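Local coordinates for tetR-family transcriptional regulator (Streptomyces coelicolor A3, PDB 2QIB), which probably binds DNA through an N-terminal helix-turn-helix domain and regulates transcription, at the interface of chains A and B. Coordinates in Å, arbitrary orientation; residue numbers count along the deposited sequence, not the author numbering. Chains: chain A/B, tetR-family transcriptional regulator.

Contact 1: the interface of chains A and B. Residues chain A 188-189, 191-192; chain B 181, 184-185, 188, 220, 223-224.
A:Val192 packs its CG1 methyl against B:His184 and B:Asp185. The position of CG1 anti to the backbone N (chi1 168°) points it toward the methylene CB of B:His184, 3.6 Å away. The same CG1 lies 3.4 Å from OD1 of the B:Asp185 carboxylate. A:Leu189 CD2 lies over one face of that carboxylate, within 3.5 Å of B:Asp185 CG, the two side chains crossing at about a right angle, while A:Val192 packs against its OD1 end. No direct polar bond crosses here; instead a water bridges, 2.6 Å from B:Asp185 OD1 and 2.8 Å from the backbone O of A:Leu189. The methyl over the face and the water on OD1 may together restrain the carboxylate's rotation. Next to this, the CB methyls of A:Ala188 and B:Ala188 meet at 3.9 Å, each residue facing its own copy close to the two-fold axis.

The other flank is looser. B:Leu220, B:Arg223 and B:Leu224 are all poorly ordered; B:Leu220 touches CG2 of A:Val192, B:Leu224 CD1 approaches A:Ala191 CB at 3.7 Å, and B:Arg223 contributes little that can be trusted. Small alanines let the backbones come close, and helix 175-194 of chain A runs between helix 175-196 and the C-terminal helix 216-227 of chain B, in the ligand-binding and dimerisation part of the TetR fold.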
loop_
_atom_site.group_PDB
_atom_site.type_symbol
_atom_site.label_atom_id
_atom_site.label_comp_id
_atom_site.label_asym_id
_atom_site.label_seq_id
_atom_site.Cartn_x
_atom_site.Cartn_y
_atom_site.Cartn_z
ATOM N N ALA A 188 -7.694 13.065 -7.221
ATOM C CA ALA A 188 -6.610 13.940 -6.776
ATOM C C ALA A 188 -5.219 13.431 -7.171
ATOM O O ALA A 188 -4.394 14.224 -7.635
ATOM C CB ALA A 188 -6.714 14.215 -5.263
ATOM N N LEU A 189 -4.981 12.134 -7.017
ATOM C CA LEU A 189 -3.712 11.520 -7.462
ATOM C C LEU A 189 -3.517 11.717 -8.962
ATOM O O LEU A 189 -2.431 12.061 -9.397
ATOM C CB LEU A 189 -3.612 10.036 -7.095
ATOM C CG LEU A 189 -3.593 9.804 -5.577
ATOM C CD1 LEU A 189 -3.651 8.326 -5.264
ATOM C CD2 LEU A 189 -2.375 10.461 -4.881
ATOM N N ALA A 191 -4.895 14.114 -10.796
ATOM C CA ALA A 191 -4.673 15.546 -11.020
ATOM C C ALA A 191 -3.245 15.999 -10.690
ATOM O O ALA A 191 -2.689 16.868 -11.374
ATOM C CB ALA A 191 -5.646 16.363 -10.241
ATOM N N VAL A 192 -2.669 15.440 -9.638
ATOM C CA VAL A 192 -1.294 15.768 -9.265
ATOM C C VAL A 192 -0.347 15.376 -10.403
ATOM O O VAL A 192 0.500 16.174 -10.815
ATOM C CB VAL A 192 -0.877 15.108 -7.917
ATOM C CG1 VAL A 192 0.619 15.209 -7.697
ATOM C CG2 VAL A 192 -1.619 15.798 -6.768
ATOM N N GLN B 181 5.911 14.796 -6.822
ATOM C CA GLN B 181 4.567 14.180 -6.900
ATOM C C GLN B 181 4.141 13.664 -5.525
ATOM O O GLN B 181 2.986 13.889 -5.106
ATOM C CB GLN B 181 4.539 13.047 -7.937
ATOM C CG GLN B 181 3.169 12.307 -7.998
ATOM C CD GLN B 181 2.987 11.589 -9.304
ATOM O OE1 GLN B 181 2.850 12.227 -10.343
ATOM N NE2 GLN B 181 2.991 10.273 -9.273
ATOM N N HIS B 184 3.172 16.587 -3.216
ATOM C CA HIS B 184 1.828 17.031 -3.631
ATOM C C HIS B 184 0.731 16.035 -3.263
ATOM O O HIS B 184 -0.371 16.439 -2.903
ATOM C CB HIS B 184 1.770 17.411 -5.101
ATOM C CG HIS B 184 2.573 18.641 -5.432
ATOM N ND1 HIS B 184 2.005 19.877 -5.648
ATOM C CD2 HIS B 184 3.905 18.815 -5.578
ATOM C CE1 HIS B 184 2.955 20.761 -5.919
ATOM N NE2 HIS B 184 4.118 20.142 -5.874
ATOM N N ASP B 185 1.047 14.734 -3.339
ATOM C CA ASP B 185 0.123 13.665 -2.936
ATOM C C ASP B 185 -0.182 13.754 -1.443
ATOM O O ASP B 185 -1.299 13.524 -1.049
ATOM C CB ASP B 185 0.736 12.279 -3.229
ATOM C CG ASP B 185 0.794 11.932 -4.709
ATOM O OD1 ASP B 185 0.102 12.567 -5.555
ATOM O OD2 ASP B 185 1.545 10.983 -5.010
ATOM N N ALA B 188 -2.597 16.394 -1.093
ATOM C CA ALA B 188 -3.876 15.957 -1.700
ATOM C C ALA B 188 -4.651 15.062 -0.748
ATOM O O ALA B 188 -5.860 15.262 -0.555
ATOM C CB ALA B 188 -3.646 15.198 -3.014
ATOM N N LEU B 220 -2.514 22.529 -5.752
ATOM C CA LEU B 220 -3.488 21.435 -5.881
ATOM C C LEU B 220 -4.908 21.973 -6.089
ATOM O O LEU B 220 -5.652 21.482 -6.942
ATOM C CB LEU B 220 -3.438 20.515 -4.648
ATOM C CG LEU B 220 -4.553 19.467 -4.531
ATOM C CD1 LEU B 220 -4.300 18.248 -5.431
ATOM C CD2 LEU B 220 -4.760 19.046 -3.085
ATOM N N ARG B 223 -5.115 23.498 -9.446
ATOM C CA ARG B 223 -5.146 22.397 -10.405
ATOM C C ARG B 223 -6.544 21.760 -10.516
ATOM O O ARG B 223 -7.073 21.606 -11.624
ATOM C CB ARG B 223 -4.084 21.361 -10.015
ATOM C CG ARG B 223 -3.698 20.373 -11.104
ATOM C CD ARG B 223 -2.254 19.915 -10.953
ATOM N NE ARG B 223 -1.316 21.038 -10.991
ATOM C CZ ARG B 223 -0.934 21.669 -12.104
ATOM N NH1 ARG B 223 -1.412 21.293 -13.287
ATOM N NH2 ARG B 223 -0.074 22.685 -12.032
ATOM N N LEU B 224 -7.147 21.407 -9.377
ATOM C CA LEU B 224 -8.504 20.852 -9.358
ATOM C C LEU B 224 -9.516 21.825 -9.952
ATOM O O LEU B 224 -10.516 21.413 -10.543
ATOM C CB LEU B 224 -8.946 20.500 -7.936
ATOM C CG LEU B 224 -8.705 19.142 -7.252
ATOM C CD1 LEU B 224 -8.205 18.010 -8.145
ATOM C CD2 LEU B 224 -7.863 19.273 -6.002
HETATM O O HOH W 1 -0.167 11.458 -7.891
#

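Contact 2: the interface of chains A and B. Residues chain A 172-174, 177-178, 181; chain B 147-148, 151.
B:Arg148 takes hold of A:Glu177 side-on, with NE and NH2 each going to a different carboxylate oxygen. NH2 gives the straighter bond, 2.8 Å to OE1 and 164° at the hydrogen, with OE1 at the edge of the guanidinium and nearly in its plane. NE forms the salt bridge to OE2 at 2.7 Å, more bent and tilted from that plane. Both oxygens are met on the syn side, but the two flat groups are turned 34° against each other, so the pair is twisted rather than coplanar. B:Arg148 stays extended from CG to NE, while A:Glu177, with CG anti to the backbone N (chi1 178°), stretches across to it at about a right angle.

A:Ile173 underlies the arginine: its CD1 rests against B:Arg148 CG at 3.7 Å, and CG2 sits under one face of the guanidinium, toward the rim. A water links B:Arg148 NH1, 3.0 Å away, to the backbone O of A:Arg172 in the loop. A:Arg172 in turn bends at chi3 and lays its own guanidinium over the CB of B:Ala147, the methyl 3.7 Å above the centre of the plane. Further along the helices, A:Leu178 and B:Leu151 meet tip to tip, CD1 to CD1 at 3.9 Å.

The site joins the start of helix 147-168 of chain B to the loop leading into helix 175-194 of chain A, and then to that helix's first turns.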
loop_
_atom_site.group_PDB
_atom_site.type_symbol
_atom_site.label_atom_id
_atom_site.label_comp_id
_atom_site.label_asym_id
_atom_site.label_seq_id
_atom_site.Cartn_x
_atom_site.Cartn_y
_atom_site.Cartn_z
ATOM N N ARG A 172 -12.773 3.513 13.444
ATOM C CA ARG A 172 -13.031 4.800 14.083
ATOM C C ARG A 172 -13.556 5.832 13.097
ATOM O O ARG A 172 -13.979 6.911 13.503
ATOM C CB ARG A 172 -11.756 5.333 14.725
ATOM C CG ARG A 172 -11.479 4.738 16.118
ATOM C CD ARG A 172 -10.260 5.427 16.738
ATOM N NE ARG A 172 -9.066 5.111 15.969
ATOM C CZ ARG A 172 -7.917 5.785 16.025
ATOM N NH1 ARG A 172 -7.783 6.834 16.840
ATOM N NH2 ARG A 172 -6.895 5.387 15.260
ATOM N N ILE A 173 -13.524 5.497 11.811
ATOM C CA ILE A 173 -14.036 6.370 10.742
ATOM C C ILE A 173 -15.066 5.564 9.967
ATOM O O ILE A 173 -14.779 4.431 9.603
ATOM C CB ILE A 173 -12.888 6.789 9.783
ATOM C CG1 ILE A 173 -11.725 7.401 10.588
ATOM C CG2 ILE A 173 -13.424 7.684 8.651
ATOM C CD1 ILE A 173 -10.452 7.575 9.818
ATOM N N PRO A 174 -16.249 6.148 9.670
ATOM C CA PRO A 174 -17.297 5.352 9.009
ATOM C C PRO A 174 -16.867 4.951 7.599
ATOM O O PRO A 174 -16.210 5.749 6.901
ATOM C CB PRO A 174 -18.508 6.319 8.959
ATOM C CG PRO A 174 -18.186 7.376 9.941
ATOM C CD PRO A 174 -16.696 7.521 9.927
ATOM N N GLU A 177 -17.590 7.338 4.618
ATOM C CA GLU A 177 -16.611 8.423 4.460
ATOM C C GLU A 177 -15.375 7.940 3.695
ATOM O O GLU A 177 -14.867 8.631 2.798
ATOM C CB GLU A 177 -16.217 8.998 5.812
ATOM C CG GLU A 177 -15.185 10.089 5.703
ATOM C CD GLU A 177 -14.930 10.780 7.027
ATOM O OE1 GLU A 177 -15.843 10.775 7.898
ATOM O OE2 GLU A 177 -13.826 11.343 7.199
ATOM N N LEU A 178 -14.908 6.742 4.033
ATOM C CA LEU A 178 -13.669 6.207 3.401
ATOM C C LEU A 178 -13.871 5.824 1.924
ATOM O O LEU A 178 -12.950 5.950 1.096
ATOM C CB LEU A 178 -13.102 5.072 4.228
ATOM C CG LEU A 178 -12.565 5.579 5.593
ATOM C CD1 LEU A 178 -11.957 4.378 6.365
ATOM C CD2 LEU A 178 -11.555 6.767 5.579
ATOM N N GLN A 181 -13.906 9.050 0.196
ATOM C CA GLN A 181 -12.506 9.498 0.247
ATOM C C GLN A 181 -11.629 8.823 -0.795
ATOM O O GLN A 181 -10.855 9.515 -1.473
ATOM C CB GLN A 181 -11.950 9.237 1.633
ATOM C CG GLN A 181 -10.475 9.768 1.822
ATOM C CD GLN A 181 -10.158 9.996 3.263
ATOM O OE1 GLN A 181 -10.673 10.945 3.858
ATOM N NE2 GLN A 181 -9.252 9.185 3.827
ATOM N N ALA B 147 -8.113 10.082 14.447
ATOM C CA ALA B 147 -8.170 8.906 13.565
ATOM C C ALA B 147 -7.922 9.269 12.098
ATOM O O ALA B 147 -7.199 8.556 11.386
ATOM C CB ALA B 147 -9.518 8.245 13.702
ATOM N N ARG B 148 -8.553 10.346 11.652
ATOM C CA ARG B 148 -8.476 10.712 10.217
ATOM C C ARG B 148 -7.051 11.117 9.850
ATOM O O ARG B 148 -6.593 10.844 8.737
ATOM C CB ARG B 148 -9.465 11.814 9.882
ATOM C CG ARG B 148 -10.912 11.274 9.859
ATOM C CD ARG B 148 -11.938 12.394 9.922
ATOM N NE ARG B 148 -13.288 11.848 9.798
ATOM C CZ ARG B 148 -13.967 11.298 10.800
ATOM N NH1 ARG B 148 -13.444 11.257 12.036
ATOM N NH2 ARG B 148 -15.181 10.816 10.575
ATOM N N LEU B 151 -4.897 7.906 9.657
ATOM C CA LEU B 151 -5.136 7.165 8.436
ATOM C C LEU B 151 -4.504 7.871 7.233
ATOM O O LEU B 151 -3.896 7.218 6.402
ATOM C CB LEU B 151 -6.633 6.892 8.241
ATOM C CG LEU B 151 -6.989 5.950 7.076
ATOM C CD1 LEU B 151 -8.241 5.147 7.409
ATOM C CD2 LEU B 151 -7.170 6.777 5.814
HETATM O O HOH W 2 -8.826 9.725 6.803
HETATM O O HOH W 3 -15.076 9.205 13.487
#

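Contact 3: the interface of chains A and B. Residues chain A 155, 159, 185, 189, 192; chain B 155, 159, 163, 185, 189.
The carboxylate of A:Asp185 carries B:Leu189 on one face, the methyl CD2 standing 3.5 Å from CG and the side chains crossing at about a right angle; B:Asp185 receives A:Leu189 in the same way. This is the heart of the helical dimer interface typical of the TetR family, a four-helix bundle of two helices from each chain. A water lies beside A:Asp185 OD1, near the carboxylate plane, at 2.7 Å, and also contacts the backbone O of B:Leu189, as its twin does for the opposite acid.

The leucines then knit the layer together. A:Leu159 and B:Leu189 slide past each other in opposite directions, CD2 to CD2 at 3.8 Å. With its CG anti to the backbone N (chi1 -176°), A:Leu159 directs CD1 onto B:Ser155, 3.7 Å from that residue's CB and close to its carbonyl O; B:Leu159 returns the contact on A:Ser155. At the margin, B:Thr163 turns OG1 back on its own helix and bonds to B:Leu159 O at 2.8 Å, from above the carbonyl plane, and A:Ser155 CB brushes past at 4.1 Å from this OG1.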
loop_
_atom_site.group_PDB
_atom_site.type_symbol
_atom_site.label_atom_id
_atom_site.label_comp_id
_atom_site.label_asym_id
_atom_site.label_seq_id
_atom_site.Cartn_x
_atom_site.Cartn_y
_atom_site.Cartn_z
ATOM N N SER A 155 -0.551 2.631 -7.706
ATOM C CA SER A 155 -0.288 3.232 -6.386
ATOM C C SER A 155 -1.634 3.522 -5.682
ATOM O O SER A 155 -1.720 3.393 -4.434
ATOM C CB SER A 155 0.579 4.502 -6.474
ATOM O OG SER A 155 -0.109 5.527 -7.137
ATOM N N LEU A 159 -3.054 2.287 -2.099
ATOM C CA LEU A 159 -3.722 3.241 -1.209
ATOM C C LEU A 159 -5.061 2.638 -0.703
ATOM O O LEU A 159 -5.420 2.769 0.494
ATOM C CB LEU A 159 -4.013 4.562 -1.962
ATOM C CG LEU A 159 -4.612 5.627 -1.045
ATOM C CD1 LEU A 159 -3.517 6.125 -0.076
ATOM C CD2 LEU A 159 -5.095 6.770 -1.918
ATOM N N ASP A 185 -9.664 10.576 -3.676
ATOM C CA ASP A 185 -8.209 10.325 -3.722
ATOM C C ASP A 185 -7.759 9.959 -5.133
ATOM O O ASP A 185 -6.727 10.407 -5.568
ATOM C CB ASP A 185 -7.823 9.181 -2.802
ATOM C CG ASP A 185 -7.899 9.565 -1.315
ATOM O OD1 ASP A 185 -7.915 10.778 -1.014
ATOM O OD2 ASP A 185 -7.916 8.628 -0.453
ATOM N N LEU A 189 -4.981 12.134 -7.017
ATOM C CA LEU A 189 -3.712 11.520 -7.462
ATOM C C LEU A 189 -3.517 11.717 -8.962
ATOM O O LEU A 189 -2.431 12.061 -9.397
ATOM C CB LEU A 189 -3.612 10.036 -7.095
ATOM C CG LEU A 189 -3.593 9.804 -5.577
ATOM C CD1 LEU A 189 -3.651 8.326 -5.264
ATOM C CD2 LEU A 189 -2.375 10.461 -4.881
ATOM N N VAL A 192 -2.669 15.440 -9.638
ATOM C CA VAL A 192 -1.294 15.768 -9.265
ATOM C C VAL A 192 -0.347 15.376 -10.403
ATOM O O VAL A 192 0.500 16.174 -10.815
ATOM C CB VAL A 192 -0.877 15.108 -7.917
ATOM C CG1 VAL A 192 0.619 15.209 -7.697
ATOM C CG2 VAL A 192 -1.619 15.798 -6.768
ATOM N N SER B 155 -1.554 6.007 5.285
ATOM C CA SER B 155 -1.940 5.639 3.920
ATOM C C SER B 155 -0.956 6.303 2.955
ATOM O O SER B 155 -0.552 5.698 1.956
ATOM C CB SER B 155 -3.384 6.020 3.592
ATOM O OG SER B 155 -3.523 7.402 3.458
ATOM N N LEU B 159 1.536 4.771 0.108
ATOM C CA LEU B 159 1.598 5.368 -1.224
ATOM C C LEU B 159 3.078 5.614 -1.631
ATOM O O LEU B 159 3.486 5.350 -2.777
ATOM C CB LEU B 159 0.838 6.702 -1.229
ATOM C CG LEU B 159 0.740 7.353 -2.625
ATOM C CD1 LEU B 159 -0.231 6.564 -3.464
ATOM C CD2 LEU B 159 0.203 8.742 -2.488
ATOM N N THR B 163 5.033 3.846 -4.669
ATOM C CA THR B 163 5.540 4.735 -5.709
ATOM C C THR B 163 7.016 4.405 -5.955
ATOM O O THR B 163 7.426 4.264 -7.106
ATOM C CB THR B 163 5.356 6.166 -5.282
ATOM O OG1 THR B 163 3.951 6.473 -5.335
ATOM C CG2 THR B 163 6.113 7.122 -6.249
ATOM N N ASP B 185 1.047 14.734 -3.339
ATOM C CA ASP B 185 0.123 13.665 -2.936
ATOM C C ASP B 185 -0.182 13.754 -1.443
ATOM O O ASP B 185 -1.299 13.524 -1.049
ATOM C CB ASP B 185 0.736 12.279 -3.229
ATOM C CG ASP B 185 0.794 11.932 -4.709
ATOM O OD1 ASP B 185 0.102 12.567 -5.555
ATOM O OD2 ASP B 185 1.545 10.983 -5.010
ATOM N N LEU B 189 -3.968 14.063 -0.187
ATOM C CA LEU B 189 -4.654 13.134 0.719
ATOM C C LEU B 189 -5.193 13.890 1.951
ATOM O O LEU B 189 -6.338 13.683 2.368
ATOM C CB LEU B 189 -3.757 11.974 1.122
ATOM C CG LEU B 189 -3.337 11.087 -0.089
ATOM C CD1 LEU B 189 -2.311 10.051 0.411
ATOM C CD2 LEU B 189 -4.567 10.399 -0.779
HETATM O O HOH W 4 -7.457 11.161 1.594
HETATM O O HOH W 5 -0.167 11.458 -7.891
#

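Contact 1 and contact 3 are neighbours, their C-alpha centres about 9 Å apart, and they share A:Leu189, A:Val192 and B:Asp185. Contact 2 lies about 20 Å from contact 1 and about 16 Å from contact 3. Helices 147-168 and 175-194 join contacts 2 and 3, and helix 175-194 continues into contact 1, where the C-terminal helix also takes part. Since the two-fold doubles contacts 1 and 2, the charged grip occurs on both sides of a mainly apolar centre with Asp185 carboxylates bridged by water. That pattern is consistent with a TetR-type dimer, which probably positions the two DNA-binding domains relative to each other.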